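PDB 3HIN: putative 3-hydroxybutyryl-CoA dehydratase from Rhodopseudomonas palustris, which probably acts as a lyase of the enoyl-CoA hydratase/isomerase family, adding or removing water at the acyl chain of a CoA thioester. Local coordinates for residues L27-N32 / A46-C51; R131-S136 / Y177-G182; I148-G153 / D169-G174. One frame throughout, in Å; residues are numbered along the deposited sequence.

Contact 1 of 3, residues L27-N32 / A46-C51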
loop_
_atom_site.group_PDB
_atom_site.type_symbol
_atom_site.label_atom_id
_atom_site.label_comp_id
_atom_site.label_asym_id
_atom_site.label_seq_id
_atom_site.Cartn_x
_atom_site.Cartn_y
_atom_site.Cartn_z
ATOM N N LEU A 27 17.735 27.588 -11.572
ATOM C CA LEU A 27 18.170 26.590 -12.546
ATOM C C LEU A 27 17.003 26.305 -13.473
ATOM O O LEU A 27 15.953 25.822 -13.034
ATOM C CB LEU A 27 18.595 25.330 -11.837
ATOM C CG LEU A 27 19.173 24.185 -12.689
ATOM C CD1 LEU A 27 20.575 24.544 -13.193
ATOM C CD2 LEU A 27 19.143 22.879 -11.935
ATOM N N THR A 28 17.146 26.653 -14.744
ATOM C CA THR A 28 16.070 26.368 -15.642
ATOM C C THR A 28 16.360 25.162 -16.488
ATOM O O THR A 28 17.479 25.042 -17.019
ATOM C CB THR A 28 15.697 27.582 -16.519
ATOM O OG1 THR A 28 16.715 27.824 -17.491
ATOM C CG2 THR A 28 15.441 28.809 -15.591
ATOM N N ILE A 29 15.344 24.315 -16.658
ATOM C CA ILE A 29 15.509 23.027 -17.301
ATOM C C ILE A 29 14.487 22.822 -18.414
ATOM O O ILE A 29 13.325 22.486 -18.158
ATOM C CB ILE A 29 15.323 21.887 -16.299
ATOM C CG1 ILE A 29 16.397 21.914 -15.218
ATOM C CG2 ILE A 29 15.425 20.553 -17.050
ATOM C CD1 ILE A 29 16.191 20.806 -14.091
ATOM N N GLY A 30 14.909 22.969 -19.658
ATOM C CA GLY A 30 13.930 22.922 -20.732
ATOM C C GLY A 30 13.909 21.605 -21.431
ATOM O O GLY A 30 14.931 21.159 -21.883
ATOM N N LEU A 31 12.750 20.958 -21.473
ATOM C CA LEU A 31 12.608 19.681 -22.160
ATOM C C LEU A 31 12.707 19.997 -23.657
ATOM O O LEU A 31 11.967 20.849 -24.186
ATOM C CB LEU A 31 11.237 19.068 -21.872
ATOM C CG LEU A 31 11.034 18.245 -20.579
ATOM C CD1 LEU A 31 11.926 18.589 -19.399
ATOM C CD2 LEU A 31 9.577 18.207 -20.206
ATOM N N ASN A 32 13.612 19.280 -24.318
ATOM C CA ASN A 32 14.070 19.673 -25.607
ATOM C C ASN A 32 14.040 18.502 -26.603
ATOM O O ASN A 32 15.065 18.147 -27.141
ATOM C CB ASN A 32 15.480 20.252 -25.482
ATOM C CG ASN A 32 15.973 20.877 -26.790
ATOM O OD1 ASN A 32 15.189 21.433 -27.562
ATOM N ND2 ASN A 32 17.282 20.762 -27.051
ATOM N N ALA A 46 17.295 10.198 -17.572
ATOM C CA ALA A 46 18.610 10.102 -16.911
ATOM C C ALA A 46 19.324 11.453 -16.843
ATOM O O ALA A 46 19.902 11.820 -15.802
ATOM C CB ALA A 46 19.475 9.062 -17.566
ATOM N N ALA A 47 19.268 12.209 -17.941
ATOM C CA ALA A 47 19.826 13.570 -17.976
ATOM C C ALA A 47 19.131 14.431 -16.948
ATOM O O ALA A 47 19.794 15.213 -16.325
ATOM C CB ALA A 47 19.668 14.242 -19.356
ATOM N N LEU A 48 17.803 14.318 -16.855
ATOM C CA LEU A 48 17.003 15.006 -15.834
ATOM C C LEU A 48 17.441 14.694 -14.387
ATOM O O LEU A 48 17.709 15.575 -13.614
ATOM C CB LEU A 48 15.518 14.633 -15.997
ATOM C CG LEU A 48 14.515 15.345 -15.093
ATOM C CD1 LEU A 48 14.744 16.879 -15.189
ATOM C CD2 LEU A 48 13.008 15.003 -15.446
ATOM N N LYS A 49 17.529 13.437 -14.043
ATOM C CA LYS A 49 18.004 13.049 -12.749
ATOM C C LYS A 49 19.360 13.696 -12.426
ATOM O O LYS A 49 19.575 14.194 -11.311
ATOM C CB LYS A 49 18.148 11.548 -12.762
ATOM C CG LYS A 49 18.441 10.901 -11.437
ATOM C CD LYS A 49 18.418 9.372 -11.650
ATOM C CE LYS A 49 19.384 8.670 -10.727
ATOM N NZ LYS A 49 18.597 8.297 -9.506
ATOM N N ASP A 50 20.259 13.668 -13.410
ATOM C CA ASP A 50 21.559 14.315 -13.301
ATOM C C ASP A 50 21.449 15.780 -12.949
ATOM O O ASP A 50 22.131 16.221 -12.042
ATOM C CB ASP A 50 22.367 14.191 -14.599
ATOM C CG ASP A 50 23.088 12.858 -14.726
ATOM O OD1 ASP A 50 22.934 12.015 -13.785
ATOM O OD2 ASP A 50 23.787 12.643 -15.774
ATOM N N CYS A 51 20.611 16.535 -13.665
ATOM C CA CYS A 51 20.490 17.975 -13.376
ATOM C C CYS A 51 20.023 18.204 -11.945
ATOM O O CYS A 51 20.432 19.157 -11.331
ATOM C CB CYS A 51 19.438 18.614 -14.235
ATOM S SG CYS A 51 19.936 18.785 -15.863
#
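I29 meets both L48 and C51 across the first half of a beta-alpha-beta unit of the crotonase fold, in which strand 26-31 is followed by helix 42-51 and then by the parallel strand 61-66. The helix returns over the sheet almost exactly antiparallel to the strand, at 176° between the segment axes, which come within 10.6 Å of each other. I29 spreads its two branches to two helix positions one turn apart. Its CG1 lies beside the backbone N (chi1 -64°) and the chain runs on extended, carrying CD1 out to C51, where it stops 3.9 Å from C51 CB. The shorter branch goes to L48: I29 CG2 is 4.2 Å from L48 CD1. There the two side chains cross at about a right angle, methyl meeting methyl at the crossing, and neither lies alongside its partner. L48 reaches this point although its CB does not head straight for the strand; its CG is turned away from the backbone N (chi1 -175°), and CD1 completes the approach. I29, L48 and L27 are all buried. The apolar packing continues beyond the two segments, with I29 also touching V62 of the neighbouring strand and L48 touching V98 of helix 85-103. On the strand side, I29 is tied to strand 61-66 by backbone hydrogen bonds with V63 and H65. On the helix side, C51 N donates to A47 O over 3.1 Å, an ordinary helical bond. Where the helix segment ends, L27 at the start of the strand segment closes the contact, its methyl CD2 packing against a carbonyl, 4.0 Å from C51 O.

Contact 2 of 3, residues R131-S136 / Y177-G182; sequences RVAEAS and YSAAEG
A179 is the residue through which the start of helix 179-185 meets the C-terminal part of strand 130-134 and the residues after it. Its CB points at the strand and packs against A133 CB at 4.2 Å, one methyl against another. The same methyl faces two successive backbone carbonyl oxygens. A179 CB lies 3.5 Å from A135 O; the 3.0 Å from A179 CB to E134 O is very short, and the exact value is doubtful. Beside the methyl contact a water joins the two segments, donating to A135 O and accepting from A180 N, both at 2.9 Å. It thereby satisfies one amide of the first helical turn. The next amide is taken by the helix cap: E181 N donates to S178 OG at 3.2 Å. S178 OG lies between its own backbone N and carbonyl carbon (chi1 57°), which places it over the start of the helix. In return S178 N donates to E181 OE1 at 3.0 Å in an almost straight bond (179°), reaching the oxygen from above the carboxylate plane, 39° out of it. The helix start would probably stabilise the negative charge of E181. Further out, L191 of strand 190-192 packs on A179, and Y139 and S188 touch A133. The E134 carboxylate has its partner elsewhere, E134 OE2 accepting from A197 N. A133 is tied into the six-stranded sheet by backbone hydrogen bonds with Y190 and I192. Reciprocal bonding between S178 and E181 is the classic capping box, here setting a helix N-terminus against the sheet of a crotonase fold.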
loop_
_atom_site.group_PDB
_atom_site.type_symbol
_atom_site.label_atom_id
_atom_site.label_comp_id
_atom_site.label_asym_id
_atom_site.label_seq_id
_atom_site.Cartn_x
_atom_site.Cartn_y
_atom_site.Cartn_z
ATOM N N ARG A 131 2.745 24.329 -10.261
ATOM C CA ARG A 131 2.592 24.249 -11.704
ATOM C C ARG A 131 1.953 25.575 -12.066
ATOM O O ARG A 131 1.066 26.077 -11.314
ATOM C CB ARG A 131 1.677 23.039 -12.078
ATOM C CG ARG A 131 2.307 21.637 -11.993
ATOM C CD ARG A 131 1.261 20.508 -11.727
ATOM N NE ARG A 131 0.678 20.738 -10.397
ATOM C CZ ARG A 131 1.332 20.521 -9.247
ATOM N NH1 ARG A 131 0.758 20.861 -8.058
ATOM N NH2 ARG A 131 2.551 19.960 -9.242
ATOM N N VAL A 132 2.398 26.154 -13.197
ATOM C CA VAL A 132 1.796 27.323 -13.793
ATOM C C VAL A 132 1.387 26.878 -15.192
ATOM O O VAL A 132 2.226 26.313 -15.947
ATOM C CB VAL A 132 2.773 28.509 -13.917
ATOM C CG1 VAL A 132 2.002 29.718 -14.347
ATOM C CG2 VAL A 132 3.452 28.795 -12.618
ATOM N N ALA A 133 0.110 27.076 -15.505
ATOM C CA ALA A 133 -0.446 26.654 -16.772
ATOM C C ALA A 133 -0.836 27.866 -17.626
ATOM O O ALA A 133 -1.615 28.724 -17.168
ATOM C CB ALA A 133 -1.629 25.707 -16.574
ATOM N N GLU A 134 -0.226 27.947 -18.832
ATOM C CA GLU A 134 -0.704 28.778 -19.968
ATOM C C GLU A 134 -2.056 28.310 -20.531
ATOM O O GLU A 134 -2.400 27.136 -20.364
ATOM C CB GLU A 134 0.281 28.624 -21.147
ATOM C CG GLU A 134 1.199 29.704 -21.267
ATOM C CD GLU A 134 2.286 29.472 -22.295
ATOM O OE1 GLU A 134 2.040 29.199 -23.500
ATOM O OE2 GLU A 134 3.412 29.659 -21.841
ATOM N N ALA A 135 -2.781 29.168 -21.272
ATOM C CA ALA A 135 -4.084 28.747 -21.773
ATOM C C ALA A 135 -4.053 27.454 -22.611
ATOM O O ALA A 135 -5.033 26.714 -22.619
ATOM C CB ALA A 135 -4.725 29.848 -22.575
ATOM N N SER A 136 -2.950 27.187 -23.330
ATOM C CA SER A 136 -2.899 26.072 -24.299
ATOM C C SER A 136 -2.679 24.705 -23.606
ATOM O O SER A 136 -2.810 23.645 -24.241
ATOM C CB SER A 136 -1.761 26.306 -25.298
ATOM O OG SER A 136 -0.526 26.270 -24.550
ATOM N N TYR A 177 -8.793 17.762 -20.078
ATOM C CA TYR A 177 -9.067 18.999 -19.392
ATOM C C TYR A 177 -8.201 20.130 -20.003
ATOM O O TYR A 177 -6.991 19.948 -20.253
ATOM C CB TYR A 177 -8.728 18.796 -17.924
ATOM C CG TYR A 177 -9.776 17.966 -17.105
ATOM C CD1 TYR A 177 -11.054 18.471 -16.865
ATOM C CD2 TYR A 177 -9.490 16.727 -16.591
ATOM C CE1 TYR A 177 -12.014 17.768 -16.094
ATOM C CE2 TYR A 177 -10.440 15.995 -15.846
ATOM C CZ TYR A 177 -11.699 16.537 -15.596
ATOM O OH TYR A 177 -12.666 15.883 -14.903
ATOM N N SER A 178 -8.794 21.292 -20.251
ATOM C CA SER A 178 -8.011 22.463 -20.587
ATOM C C SER A 178 -7.282 23.047 -19.361
ATOM O O SER A 178 -7.518 22.678 -18.202
ATOM C CB SER A 178 -8.941 23.581 -21.192
ATOM O OG SER A 178 -9.985 23.891 -20.259
ATOM N N ALA A 179 -6.421 24.022 -19.645
ATOM C CA ALA A 179 -5.754 24.767 -18.590
ATOM C C ALA A 179 -6.804 25.474 -17.677
ATOM O O ALA A 179 -6.686 25.442 -16.472
ATOM C CB ALA A 179 -4.854 25.755 -19.227
ATOM N N ALA A 180 -7.810 26.114 -18.278
ATOM C CA ALA A 180 -8.910 26.764 -17.501
ATOM C C ALA A 180 -9.673 25.784 -16.592
ATOM O O ALA A 180 -9.779 26.002 -15.407
ATOM C CB ALA A 180 -9.872 27.482 -18.420
ATOM N N GLU A 181 -10.216 24.714 -17.157
ATOM C CA GLU A 181 -10.739 23.648 -16.313
ATOM C C GLU A 181 -9.732 23.183 -15.253
ATOM O O GLU A 181 -10.090 22.962 -14.099
ATOM C CB GLU A 181 -11.122 22.473 -17.171
ATOM C CG GLU A 181 -12.205 22.825 -18.159
ATOM C CD GLU A 181 -12.538 21.648 -19.068
ATOM O OE1 GLU A 181 -11.833 21.462 -20.086
ATOM O OE2 GLU A 181 -13.497 20.902 -18.745
ATOM N N GLY A 182 -8.467 23.054 -15.626
ATOM C CA GLY A 182 -7.529 22.382 -14.730
ATOM C C GLY A 182 -7.198 23.164 -13.478
ATOM O O GLY A 182 -7.035 22.589 -12.396
HETATM O O HOH W 1 -7.374 27.060 -20.950
#

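Contact 3 of 3, residues I148-G153 / D169-G174; sequences IFVGGG and DMMLTG
The F149 ring is approached at CD1 by the methyl of M171, CE lying 4.0 Å away and oblique to the ring, while one ring face carries V150 CG2, 4.1 Å above the plane and offset toward the rim. This is a Met-aromatic contact at the surface of the crotonase fold, joining the loop ahead of helix 154-162 to helix 164-173. M171 SD stands 5.2 Å from the F149 ring centroid, 52° off the ring normal, and the two side chains run at a slant to each other. The M171 chain starts out toward the loop and bends at its last torsion (chi3 73°), bringing CE against both F149 CD1 and V150 CG1. L141 also touches M171, and S155 of helix 154-162 touches both F149 and V150. The loop continues from V150 into glycines whose backbone has partners elsewhere in the chain: G151 O accepts from S92 OG, and G152 N donates to E123 OE2. Lattice neighbours touch F149, V150 and M171, so crystal packing may influence their conformations. V150 crosses M171 at about a right angle, with V150 CG1 4.2 Å from M171 CE.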
loop_
_atom_site.group_PDB
_atom_site.type_symbol
_atom_site.label_atom_id
_atom_site.label_comp_id
_atom_site.label_asym_id
_atom_site.label_seq_id
_atom_site.Cartn_x
_atom_site.Cartn_y
_atom_site.Cartn_z
ATOM N N ILE A 148 -3.109 0.056 -20.590
ATOM C CA ILE A 148 -2.079 0.133 -19.568
ATOM C C ILE A 148 -2.281 1.195 -18.468
ATOM O O ILE A 148 -2.842 2.264 -18.726
ATOM C CB ILE A 148 -0.686 0.281 -20.163
ATOM C CG1 ILE A 148 -0.505 1.626 -20.849
ATOM C CG2 ILE A 148 -0.288 -0.964 -21.103
ATOM C CD1 ILE A 148 0.907 2.170 -20.603
ATOM N N PHE A 149 -1.786 0.880 -17.277
ATOM C CA PHE A 149 -1.870 1.755 -16.073
ATOM C C PHE A 149 -0.681 2.738 -16.094
ATOM O O PHE A 149 0.182 2.616 -16.954
ATOM C CB PHE A 149 -1.809 0.843 -14.835
ATOM C CG PHE A 149 -2.281 1.475 -13.558
ATOM C CD1 PHE A 149 -3.583 1.954 -13.420
ATOM C CD2 PHE A 149 -1.454 1.528 -12.472
ATOM C CE1 PHE A 149 -4.040 2.546 -12.188
ATOM C CE2 PHE A 149 -1.904 2.068 -11.226
ATOM C CZ PHE A 149 -3.195 2.590 -11.120
ATOM N N VAL A 150 -0.648 3.721 -15.215
ATOM C CA VAL A 150 0.475 4.691 -15.089
ATOM C C VAL A 150 1.611 4.014 -14.314
ATOM O O VAL A 150 1.346 3.167 -13.446
ATOM C CB VAL A 150 0.040 5.957 -14.314
ATOM C CG1 VAL A 150 -0.855 6.838 -15.132
ATOM C CG2 VAL A 150 -0.698 5.621 -12.980
ATOM N N GLY A 151 2.865 4.354 -14.617
ATOM C CA GLY A 151 4.020 3.773 -13.940
ATOM C C GLY A 151 5.012 4.793 -13.499
ATOM O O GLY A 151 6.160 4.433 -13.204
ATOM N N GLY A 152 4.580 6.065 -13.459
ATOM C CA GLY A 152 5.459 7.183 -13.208
ATOM C C GLY A 152 5.059 7.996 -11.989
ATOM O O GLY A 152 5.371 9.220 -11.882
ATOM N N GLY A 153 4.327 7.364 -11.077
ATOM C CA GLY A 153 3.993 8.067 -9.839
ATOM C C GLY A 153 2.620 8.711 -9.906
ATOM O O GLY A 153 2.123 9.160 -8.889
ATOM N N ASP A 169 -12.036 8.709 -13.758
ATOM C CA ASP A 169 -12.777 9.064 -14.978
ATOM C C ASP A 169 -11.841 9.340 -16.142
ATOM O O ASP A 169 -12.086 8.826 -17.235
ATOM C CB ASP A 169 -13.737 10.231 -14.672
ATOM C CG ASP A 169 -14.261 10.915 -15.894
ATOM O OD1 ASP A 169 -14.707 10.229 -16.842
ATOM O OD2 ASP A 169 -14.292 12.173 -15.864
ATOM N N MET A 170 -10.784 10.119 -15.932
ATOM C CA MET A 170 -9.761 10.420 -17.006
ATOM C C MET A 170 -9.192 9.111 -17.619
ATOM O O MET A 170 -9.105 8.980 -18.841
ATOM C CB MET A 170 -8.553 11.204 -16.438
ATOM C CG MET A 170 -8.751 12.605 -16.256
ATOM S SD MET A 170 -7.448 13.353 -15.401
ATOM C CE MET A 170 -6.559 13.887 -16.898
ATOM N N MET A 171 -8.832 8.161 -16.757
ATOM C CA MET A 171 -8.282 6.867 -17.184
ATOM C C MET A 171 -9.306 5.989 -17.873
ATOM O O MET A 171 -9.000 5.367 -18.905
ATOM C CB MET A 171 -7.609 6.140 -16.000
ATOM C CG MET A 171 -6.582 7.011 -15.307
ATOM S SD MET A 171 -5.594 6.055 -14.106
ATOM C CE MET A 171 -4.668 5.206 -15.407
ATOM N N LEU A 172 -10.545 5.941 -17.367
ATOM C CA LEU A 172 -11.490 5.045 -18.000
ATOM C C LEU A 172 -12.021 5.539 -19.349
ATOM O O LEU A 172 -12.467 4.702 -20.176
ATOM C CB LEU A 172 -12.686 4.787 -17.080
ATOM C CG LEU A 172 -12.327 4.016 -15.798
ATOM C CD1 LEU A 172 -13.494 4.191 -14.834
ATOM C CD2 LEU A 172 -12.130 2.581 -16.204
ATOM N N THR A 173 -12.041 6.861 -19.555
ATOM C CA THR A 173 -12.731 7.465 -20.691
ATOM C C THR A 173 -11.854 8.268 -21.627
ATOM O O THR A 173 -12.327 8.646 -22.705
ATOM C CB THR A 173 -13.894 8.451 -20.290
ATOM O OG1 THR A 173 -13.329 9.589 -19.628
ATOM C CG2 THR A 173 -14.903 7.757 -19.354
ATOM N N GLY A 174 -10.638 8.583 -21.193
ATOM C CA GLY A 174 -9.713 9.439 -21.964
ATOM C C GLY A 174 -10.084 10.911 -21.866
ATOM O O GLY A 174 -9.776 11.688 -22.789
#

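In the fold
Contacts 1 and 2 both reach the six-stranded sheet, contact 1 through strand 26-31 and contact 2 through strand 130-134, with strands 61-66 and 109-113 between them; their centres are 23 Å apart. Contact 3 lies outside that sheet, and its centre is about 19 Å from that of contact 2. Both segments of contact 3 fall within the chain between R131-S136 and Y177-G182. Helix 164-173 is followed in the chain by strand 177-178, where Y177 CE2 packs on M170 CG at 3.8 Å. Contact 1 touches neither of the others, its nearest atoms staying about 10 Å from contact 3 and 11 Å from contact 2.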